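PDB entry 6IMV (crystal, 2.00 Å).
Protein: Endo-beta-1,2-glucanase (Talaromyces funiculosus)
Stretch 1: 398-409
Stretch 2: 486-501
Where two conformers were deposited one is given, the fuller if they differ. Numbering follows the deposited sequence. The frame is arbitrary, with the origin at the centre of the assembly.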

ATOM      1  N   MET A 398      14.574  -2.210  -8.341  1.00 13.49           N
ATOM      2  CA  MET A 398      15.461  -1.157  -7.839  1.00 13.79           C
ATOM      3  C   MET A 398      16.131  -0.387  -8.988  1.00 13.38           C
ATOM      4  O   MET A 398      16.454   0.786  -8.816  1.00 14.13           O
ATOM      5  CB  MET A 398      16.524  -1.740  -6.910  1.00 14.49           C
ATOM      6  CG  MET A 398      15.977  -2.102  -5.545  1.00 15.08           C
ATOM      7  SD  MET A 398      15.270  -0.665  -4.706  1.00 17.06           S
ATOM      8  CE  MET A 398      13.529  -0.987  -4.969  1.00 14.44           C
ATOM      9  N   ALA A 399      16.327  -1.029 -10.145  1.00 12.93           N
ATOM     10  CA  ALA A 399      16.842  -0.321 -11.326  1.00 12.46           C
ATOM     11  C   ALA A 399      15.839   0.765 -11.748  1.00 12.48           C
ATOM     12  O   ALA A 399      16.235   1.914 -12.027  1.00 12.22           O
ATOM     13  CB  ALA A 399      17.131  -1.279 -12.458  1.00 12.39           C
ATOM     14  N   TRP A 400      14.551   0.408 -11.775  1.00 11.91           N
ATOM     15  CA  TRP A 400      13.501   1.349 -12.141  1.00 12.09           C
ATOM     16  C   TRP A 400      13.386   2.456 -11.091  1.00 12.21           C
ATOM     17  O   TRP A 400      13.270   3.637 -11.429  1.00 12.25           O
ATOM     18  CB  TRP A 400      12.175   0.623 -12.360  1.00 11.93           C
ATOM     19  CG  TRP A 400      12.106  -0.025 -13.704  1.00 11.46           C
ATOM     20  CD1 TRP A 400      12.349  -1.334 -14.004  1.00 11.18           C
ATOM     21  CD2 TRP A 400      11.781   0.616 -14.949  1.00 11.15           C
ATOM     22  NE1 TRP A 400      12.210  -1.545 -15.342  1.00 10.69           N
ATOM     23  CE2 TRP A 400      11.863  -0.372 -15.949  1.00 10.81           C
ATOM     24  CE3 TRP A 400      11.458   1.923 -15.317  1.00 11.30           C
ATOM     25  CZ2 TRP A 400      11.598  -0.093 -17.287  1.00 11.11           C
ATOM     26  CZ3 TRP A 400      11.207   2.203 -16.641  1.00 11.16           C
ATOM     27  CH2 TRP A 400      11.275   1.206 -17.611  1.00 11.14           C
ATOM     28  N   TRP A 401      13.447   2.062  -9.814  1.00 12.57           N
ATOM     29  CA  TRP A 401      13.449   2.975  -8.682  1.00 12.25           C
ATOM     30  C   TRP A 401      14.587   4.001  -8.829  1.00 12.37           C
ATOM     31  O   TRP A 401      14.364   5.207  -8.725  1.00 12.37           O
ATOM     32  CB  TRP A 401      13.565   2.182  -7.376  1.00 12.23           C
ATOM     33  CG  TRP A 401      13.317   2.977  -6.132  1.00 12.63           C
ATOM     34  CD1 TRP A 401      12.146   3.067  -5.435  1.00 12.65           C
ATOM     35  CD2 TRP A 401      14.280   3.759  -5.399  1.00 12.82           C
ATOM     36  NE1 TRP A 401      12.319   3.842  -4.320  1.00 13.00           N
ATOM     37  CE2 TRP A 401      13.612   4.290  -4.277  1.00 12.70           C
ATOM     38  CE3 TRP A 401      15.631   4.075  -5.586  1.00 12.79           C
ATOM     39  CZ2 TRP A 401      14.250   5.121  -3.358  1.00 13.17           C
ATOM     40  CZ3 TRP A 401      16.262   4.885  -4.667  1.00 13.03           C
ATOM     41  CH2 TRP A 401      15.581   5.402  -3.570  1.00 13.07           C
ATOM     42  N   ARG A 402      15.803   3.504  -9.073  1.00 12.73           N
ATOM     43  CA  ARG A 402      16.998   4.325  -9.226  1.00 12.76           C
ATOM     44  C   ARG A 402      16.789   5.334 -10.364  1.00 12.79           C
ATOM     45  O   ARG A 402      17.056   6.535 -10.202  1.00 12.34           O
ATOM     46  CB  ARG A 402      18.229   3.452  -9.499  1.00 13.07           C
ATOM     47  CG  ARG A 402      19.485   4.244  -9.840  1.00 13.04           C
ATOM     48  CD  ARG A 402      20.689   3.377 -10.161  1.00 13.35           C
ATOM     49  NE  ARG A 402      21.750   4.146 -10.797  1.00 13.16           N
ATOM     50  CZ  ARG A 402      21.701   4.644 -12.031  1.00 13.72           C
ATOM     51  NH1 ARG A 402      20.725   4.301 -12.853  1.00 13.35           N
ATOM     52  NH2 ARG A 402      22.624   5.512 -12.428  1.00 14.52           N
ATOM     53  N   ASN A 403      16.318   4.835 -11.510  1.00 13.28           N
ATOM     54  CA  ASN A 403      16.125   5.644 -12.718  1.00 13.56           C
ATOM     55  C   ASN A 403      15.269   6.882 -12.402  1.00 13.28           C
ATOM     56  O   ASN A 403      15.602   8.006 -12.797  1.00 14.31           O
ATOM     57  CB  ASN A 403      15.530   4.830 -13.872  1.00 13.72           C
ATOM     58  CG  ASN A 403      15.810   5.461 -15.221  1.00 13.81           C
ATOM     59  OD1 ASN A 403      16.948   5.474 -15.668  1.00 13.85           O
ATOM     60  ND2 ASN A 403      14.787   5.990 -15.872  1.00 13.93           N
ATOM     61  N   MET A 404      14.181   6.679 -11.662  1.00 12.56           N
ATOM     62  CA  MET A 404      13.309   7.777 -11.257  1.00 12.16           C
ATOM     63  C   MET A 404      13.969   8.623 -10.155  1.00 12.00           C
ATOM     64  O   MET A 404      13.916   9.848 -10.221  1.00 11.94           O
ATOM     65  CB  MET A 404      11.960   7.229 -10.795  1.00 11.95           C
ATOM     66  CG  MET A 404      11.160   6.632 -11.941  1.00 11.91           C
ATOM     67  SD  MET A 404       9.552   6.004 -11.424  1.00 11.51           S
ATOM     68  CE  MET A 404       9.910   4.263 -11.199  1.00 11.51           C
ATOM     69  N   ALA A 405      14.630   7.976  -9.183  1.00 11.89           N
ATOM     70  CA  ALA A 405      15.253   8.649  -8.023  1.00 12.58           C
ATOM     71  C   ALA A 405      16.384   9.595  -8.446  1.00 13.19           C
ATOM     72  O   ALA A 405      16.663  10.582  -7.775  1.00 13.35           O
ATOM     73  CB  ALA A 405      15.776   7.625  -7.043  1.00 12.60           C
ATOM     74  N   ILE A 406      17.027   9.288  -9.571  1.00 14.15           N
ATOM     75  CA  ILE A 406      18.114  10.109 -10.108  1.00 14.94           C
ATOM     76  C   ILE A 406      17.583  11.396 -10.756  1.00 14.61           C
ATOM     77  O   ILE A 406      18.335  12.356 -10.922  1.00 14.65           O
ATOM     78  CB  ILE A 406      18.957   9.249 -11.064  1.00 15.84           C
ATOM     79  CG1 ILE A 406      19.837   8.320 -10.237  1.00 16.51           C
ATOM     80  CG2 ILE A 406      19.777  10.085 -12.026  1.00 17.69           C
ATOM     81  CD1 ILE A 406      20.502   7.266 -11.046  1.00 17.51           C
ATOM     82  N   GLY A 407      16.296  11.436 -11.113  1.00 14.38           N
ATOM     83  CA  GLY A 407      15.672  12.703 -11.562  1.00 14.46           C
ATOM     84  C   GLY A 407      15.944  13.820 -10.568  1.00 14.44           C
ATOM     85  O   GLY A 407      16.124  13.571  -9.376  1.00 13.59           O
ATOM     86  N   LYS A 408      16.028  15.061 -11.055  1.00 14.69           N
ATOM     87  CA  LYS A 408      16.287  16.193 -10.172  1.00 15.29           C
ATOM     88  C   LYS A 408      15.219  16.235  -9.076  1.00 14.98           C
ATOM     89  O   LYS A 408      14.037  16.049  -9.355  1.00 14.98           O
ATOM     90  CB  LYS A 408      16.326  17.508 -10.955  1.00 16.38           C
ATOM     91  CG  LYS A 408      17.515  17.637 -11.890  1.00 17.13           C
ATOM     92  CD  LYS A 408      18.817  17.704 -11.146  1.00 17.87           C
ATOM     93  CE  LYS A 408      20.010  17.549 -12.051  1.00 20.05           C
ATOM     94  NZ  LYS A 408      21.235  17.319 -11.244  1.00 21.49           N
ATOM     95  N   LYS A 409      15.686  16.445  -7.836  1.00 14.67           N
ATOM     96  CA  LYS A 409      14.877  16.597  -6.621  1.00 15.00           C
ATOM     97  C   LYS A 409      14.179  15.292  -6.212  1.00 13.53           C
ATOM     98  O   LYS A 409      13.298  15.335  -5.388  1.00 13.16           O
ATOM     99  CB  LYS A 409      13.800  17.677  -6.782  1.00 16.27           C
ATOM    100  CG  LYS A 409      14.243  18.985  -7.418  1.00 17.76           C
ATOM    101  CD  LYS A 409      13.104  19.986  -7.555  1.00 18.63           C
ATOM    102  CE  LYS A 409      12.997  20.915  -6.369  1.00 19.17           C
ATOM    103  NZ  LYS A 409      14.037  21.978  -6.389  1.00 19.11           N
ATOM    104  N   PHE A 486      11.570  -9.327 -18.141  1.00 13.87           N
ATOM    105  CA  PHE A 486      11.394  -7.993 -17.606  1.00 14.49           C
ATOM    106  C   PHE A 486      12.336  -7.037 -18.345  1.00 13.92           C
ATOM    107  O   PHE A 486      13.455  -7.411 -18.692  1.00 14.23           O
ATOM    108  CB  PHE A 486      11.694  -7.923 -16.105  1.00 14.80           C
ATOM    109  CG  PHE A 486      10.738  -8.621 -15.170  1.00 15.15           C
ATOM    110  CD1 PHE A 486       9.574  -9.221 -15.613  1.00 15.46           C
ATOM    111  CD2 PHE A 486      11.003  -8.635 -13.807  1.00 16.04           C
ATOM    112  CE1 PHE A 486       8.731  -9.865 -14.719  1.00 15.83           C
ATOM    113  CE2 PHE A 486      10.144  -9.249 -12.911  1.00 16.29           C
ATOM    114  CZ  PHE A 486       9.030  -9.900 -13.374  1.00 15.98           C
ATOM    115  N   CYS A 487      11.870  -5.806 -18.567  1.00 13.82           N
ATOM    116  CA  CYS A 487      12.650  -4.786 -19.252  1.00 13.94           C
ATOM    117  C   CYS A 487      13.314  -3.875 -18.215  1.00 14.29           C
ATOM    118  O   CYS A 487      12.788  -3.679 -17.114  1.00 13.74           O
ATOM    119  CB  CYS A 487      11.774  -3.992 -20.217  1.00 13.95           C
ATOM    120  SG  CYS A 487      11.239  -4.965 -21.654  1.00 13.56           S
ATOM    121  N   LEU A 488      14.482  -3.343 -18.583  1.00 14.23           N
ATOM    122  CA  LEU A 488      15.224  -2.379 -17.789  1.00 14.97           C
ATOM    123  C   LEU A 488      14.990  -0.988 -18.380  1.00 15.63           C
ATOM    124  O   LEU A 488      14.696  -0.861 -19.569  1.00 15.61           O
ATOM    125  CB  LEU A 488      16.717  -2.742 -17.811  1.00 15.30           C
ATOM    126  CG  LEU A 488      17.187  -3.826 -16.833  1.00 15.67           C
ATOM    127  CD1 LEU A 488      16.876  -3.469 -15.393  1.00 15.36           C
ATOM    128  CD2 LEU A 488      16.588  -5.182 -17.170  1.00 16.06           C
ATOM    129  N   PRO A 489      15.121   0.093 -17.578  1.00 15.42           N
ATOM    130  CA  PRO A 489      14.964   1.457 -18.079  1.00 16.10           C
ATOM    131  C   PRO A 489      15.884   1.764 -19.272  1.00 16.49           C
ATOM    132  O   PRO A 489      17.032   1.379 -19.254  1.00 14.83           O
ATOM    133  CB  PRO A 489      15.365   2.375 -16.916  1.00 15.93           C
ATOM    134  CG  PRO A 489      15.384   1.487 -15.678  1.00 15.87           C
ATOM    135  CD  PRO A 489      15.468   0.048 -16.150  1.00 15.57           C
ATOM    136  N   GLN A 490      15.351   2.449 -20.289  1.00 18.50           N
ATOM    137  CA  GLN A 490      16.115   2.774 -21.500  1.00 20.30           C
ATOM    138  C   GLN A 490      16.200   4.294 -21.714  1.00 20.12           C
ATOM    139  O   GLN A 490      16.880   4.739 -22.625  1.00 20.68           O
ATOM    140  CB  GLN A 490      15.487   2.115 -22.731  1.00 21.80           C
ATOM    141  CG  GLN A 490      15.318   0.611 -22.638  1.00 24.65           C
ATOM    142  CD  GLN A 490      16.635  -0.108 -22.560  1.00 26.76           C
ATOM    143  OE1 GLN A 490      17.588   0.263 -23.233  1.00 31.10           O
ATOM    144  NE2 GLN A 490      16.702  -1.137 -21.727  1.00 29.17           N
ATOM    145  N   GLU A 491      15.482   5.073 -20.901  1.00 19.35           N
ATOM    146  CA  GLU A 491      15.482   6.529 -20.961  1.00 19.85           C
ATOM    147  C   GLU A 491      15.703   7.060 -19.538  1.00 18.40           C
ATOM    148  O   GLU A 491      15.264   6.431 -18.562  1.00 17.80           O
ATOM    149  CB  GLU A 491      14.146   7.049 -21.509  1.00 20.80           C
ATOM    150  CG  GLU A 491      13.961   6.878 -23.008  1.00 22.02           C
ATOM    151  CD  GLU A 491      13.536   5.501 -23.504  1.00 23.38           C
ATOM    152  OE1 GLU A 491      12.858   4.756 -22.760  1.00 23.47           O
ATOM    153  OE2 GLU A 491      13.884   5.176 -24.658  1.00 25.35           O
ATOM    154  N   THR A 492      16.357   8.219 -19.432  1.00 17.16           N
ATOM    155  CA  THR A 492      16.505   8.929 -18.165  1.00 17.79           C
ATOM    156  C   THR A 492      15.445  10.034 -18.061  1.00 17.53           C
ATOM    157  O   THR A 492      14.876  10.468 -19.064  1.00 17.49           O
ATOM    158  CB  THR A 492      17.923   9.496 -18.019  1.00 18.00           C
ATOM    159  OG1 THR A 492      18.180  10.321 -19.154  1.00 17.88           O
ATOM    160  CG2 THR A 492      18.971   8.410 -17.913  1.00 18.32           C
ATOM    161  N   VAL A 493      15.169  10.459 -16.825  1.00 16.86           N
ATOM    162  CA  VAL A 493      14.368  11.630 -16.582  1.00 17.33           C
ATOM    163  C   VAL A 493      15.163  12.828 -17.104  1.00 17.36           C
ATOM    164  O   VAL A 493      16.275  13.056 -16.647  1.00 15.95           O
ATOM    165  CB  VAL A 493      14.018  11.796 -15.088  1.00 17.18           C
ATOM    166  CG1 VAL A 493      13.218  13.070 -14.841  1.00 17.62           C
ATOM    167  CG2 VAL A 493      13.270  10.584 -14.544  1.00 17.08           C
ATOM    168  N   PRO A 494      14.641  13.622 -18.068  1.00 18.05           N
ATOM    169  CA  PRO A 494      15.358  14.806 -18.545  1.00 18.86           C
ATOM    170  C   PRO A 494      15.709  15.794 -17.417  1.00 19.61           C
ATOM    171  O   PRO A 494      14.923  15.968 -16.477  1.00 19.14           O
ATOM    172  CB  PRO A 494      14.348  15.451 -19.519  1.00 18.30           C
ATOM    173  CG  PRO A 494      13.483  14.303 -19.980  1.00 18.21           C
ATOM    174  CD  PRO A 494      13.346  13.436 -18.747  1.00 18.20           C
ATOM    175  N   ASP A 495      16.896  16.403 -17.506  0.50 19.77           N
ATOM    176  CA  ASP A 495      17.272  17.542 -16.672  0.50 20.54           C
ATOM    177  C   ASP A 495      16.958  18.827 -17.443  0.50 20.60           C
ATOM    178  O   ASP A 495      17.561  19.084 -18.480  0.50 21.31           O
ATOM    179  CB  ASP A 495      18.755  17.521 -16.296  0.50 21.08           C
ATOM    180  CG  ASP A 495      19.201  18.719 -15.469  0.50 21.23           C
ATOM    181  OD1 ASP A 495      18.334  19.541 -15.074  0.50 20.99           O
ATOM    182  OD2 ASP A 495      20.415  18.820 -15.209  0.50 23.41           O
ATOM    183  N   THR A 496      16.012  19.614 -16.924  1.00 20.17           N
ATOM    184  CA  THR A 496      15.513  20.803 -17.599  1.00 20.47           C
ATOM    185  C   THR A 496      15.851  22.072 -16.807  1.00 20.72           C
ATOM    186  O   THR A 496      15.330  23.130 -17.112  1.00 21.56           O
ATOM    187  CB  THR A 496      13.994  20.709 -17.797  1.00 19.97           C
ATOM    188  OG1 THR A 496      13.382  20.718 -16.504  1.00 20.01           O
ATOM    189  CG2 THR A 496      13.587  19.473 -18.565  1.00 19.36           C
ATOM    190  N   GLY A 497      16.689  21.960 -15.777  1.00 20.43           N
ATOM    191  CA  GLY A 497      17.037  23.118 -14.972  1.00 20.72           C
ATOM    192  C   GLY A 497      16.504  23.074 -13.542  1.00 19.91           C
ATOM    193  O   GLY A 497      16.812  23.966 -12.746  1.00 19.73           O
ATOM    194  N   LEU A 498      15.713  22.053 -13.191  1.00 18.42           N
ATOM    195  CA  LEU A 498      15.392  21.823 -11.782  1.00 18.73           C
ATOM    196  C   LEU A 498      16.696  21.571 -11.026  1.00 17.16           C
ATOM    197  O   LEU A 498      17.595  20.924 -11.547  1.00 17.70           O
ATOM    198  CB  LEU A 498      14.454  20.618 -11.624  1.00 19.40           C
ATOM    199  CG  LEU A 498      13.041  20.777 -12.174  1.00 20.49           C
ATOM    200  CD1 LEU A 498      12.215  19.539 -11.870  1.00 21.01           C
ATOM    201  CD2 LEU A 498      12.368  22.026 -11.622  1.00 21.12           C
ATOM    202  N   VAL A 499      16.747  22.023  -9.772  1.00 17.69           N
ATOM    203  CA  VAL A 499      17.937  21.928  -8.929  1.00 18.18           C
ATOM    204  C   VAL A 499      17.622  21.005  -7.744  1.00 17.67           C
ATOM    205  O   VAL A 499      16.595  21.163  -7.097  1.00 17.30           O
ATOM    206  CB  VAL A 499      18.387  23.324  -8.451  1.00 19.31           C
ATOM    207  CG1 VAL A 499      19.651  23.248  -7.596  1.00 20.30           C
ATOM    208  CG2 VAL A 499      18.583  24.289  -9.619  1.00 19.33           C
ATOM    209  N   ASP A 500      18.524  20.061  -7.456  1.00 17.00           N
ATOM    210  CA  ASP A 500      18.369  19.169  -6.313  1.00 16.94           C
ATOM    211  C   ASP A 500      18.161  20.004  -5.044  1.00 17.15           C
ATOM    212  O   ASP A 500      18.649  21.145  -4.937  1.00 17.49           O
ATOM    213  CB  ASP A 500      19.578  18.245  -6.153  1.00 16.44           C
ATOM    214  CG  ASP A 500      19.575  17.033  -7.067  1.00 15.63           C
ATOM    215  OD1 ASP A 500      18.552  16.779  -7.728  1.00 15.70           O
ATOM    216  OD2 ASP A 500      20.602  16.355  -7.104  1.00 15.58           O
ATOM    217  N   PHE A 501      17.445  19.415  -4.082  1.00 16.86           N
ATOM    218  CA  PHE A 501      17.286  19.996  -2.755  1.00 16.89           C
ATOM    219  C   PHE A 501      18.665  20.281  -2.149  1.00 16.98           C
ATOM    220  O   PHE A 501      19.585  19.487  -2.298  1.00 17.61           O
ATOM    221  CB  PHE A 501      16.483  19.051  -1.861  1.00 16.51           C
ATOM    222  CG  PHE A 501      15.075  18.789  -2.327  1.00 16.34           C
ATOM    223  CD1 PHE A 501      14.197  19.837  -2.570  1.00 15.87           C
ATOM    224  CD2 PHE A 501      14.609  17.490  -2.469  1.00 16.11           C
ATOM    225  CE1 PHE A 501      12.893  19.594  -2.978  1.00 15.95           C
ATOM    226  CE2 PHE A 501      13.301  17.251  -2.867  1.00 16.35           C
ATOM    227  CZ  PHE A 501      12.445  18.301  -3.121  1.00 15.84           C
TER
HETATM  228  O   HOH W   1      16.879   9.269 -14.835  1.00 13.82           O
HETATM  229  O   HOH W   2      14.952  15.990 -13.589  1.00 13.91           O
HETATM  230  O   HOH W   3      21.468  15.413  -9.416  1.00 18.39           O
HETATM  231  O   HOH W   4      14.627  23.966  -8.655  1.00 10.46           O

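A chain segment without regular secondary structure can still pack closely against a helix, provided that its bumps find hollows and its unpaired backbone groups find partners. The contact between residues 398-409 and 486-501 of this endo-beta-1,2-glucanase illustrates the principle over 938 Å² of buried surface. The first stretch is a helix that gives way to a loop; the second, lacking helix or strand, follows it from A399 to K409.

The bump at the helical end is P489, the residue of the second stretch most covered by the first. Its ring sits over one face of W400, with P489 CD 3.7 Å from the centroid of the five-membered ring and 14° off the normal, a CH-pi contact. The pocket is completed by A399, whose small side chain leaves P489 CD 4.3 Å from A399 CB, and by N403, where P489 CB lies 3.5 Å from N403 CG. L488 points away at its CB, yet its end comes back so that CD1 rests 3.7 Å from A399 CB.

Polar contacts flank this fit. At the edge of the indole, W400 NE1 donates to C487 O at 2.8 Å, while N403 ND2 donates to E491 O, also at 2.8 Å. Both acceptors are backbone carbonyls and both donors are helix side chains, one acceptor lying before P489 in sequence and one after it.

Further along, V493 fills the space beside G407. V493 CB approaches G407 CA to 4.0 Å, and a CB on the glycine would lie only 3.3 Å from V493 CG1, a tight fit, as well as being crowded by M404 O. Water adds links beside the direct contacts: one molecule donates to N403 O and accepts from V493 N, and another accepts from K408 N and donates to P494 O.

In the loop, the lysines combine aliphatic packing with polar contacts. K408 CB packs 3.7 Å from L498 CB, while its ammonium stays beyond salt-bridge range of D495 and D500; a water bridges K408 NZ to D500 OD2. K409 lays its CB over the face of F501, 4.2 Å from the ring centroid, and its NZ reaches V499 O in a 2.8 Å hydrogen bond. The side chain of D500 turns back to accept from the backbone, K409 N to D500 OD1 being 2.9 Å at a nearly straight 172°. Shape and polarity thus work together: apolar surfaces nest, and hydrogen bonds run alongside them.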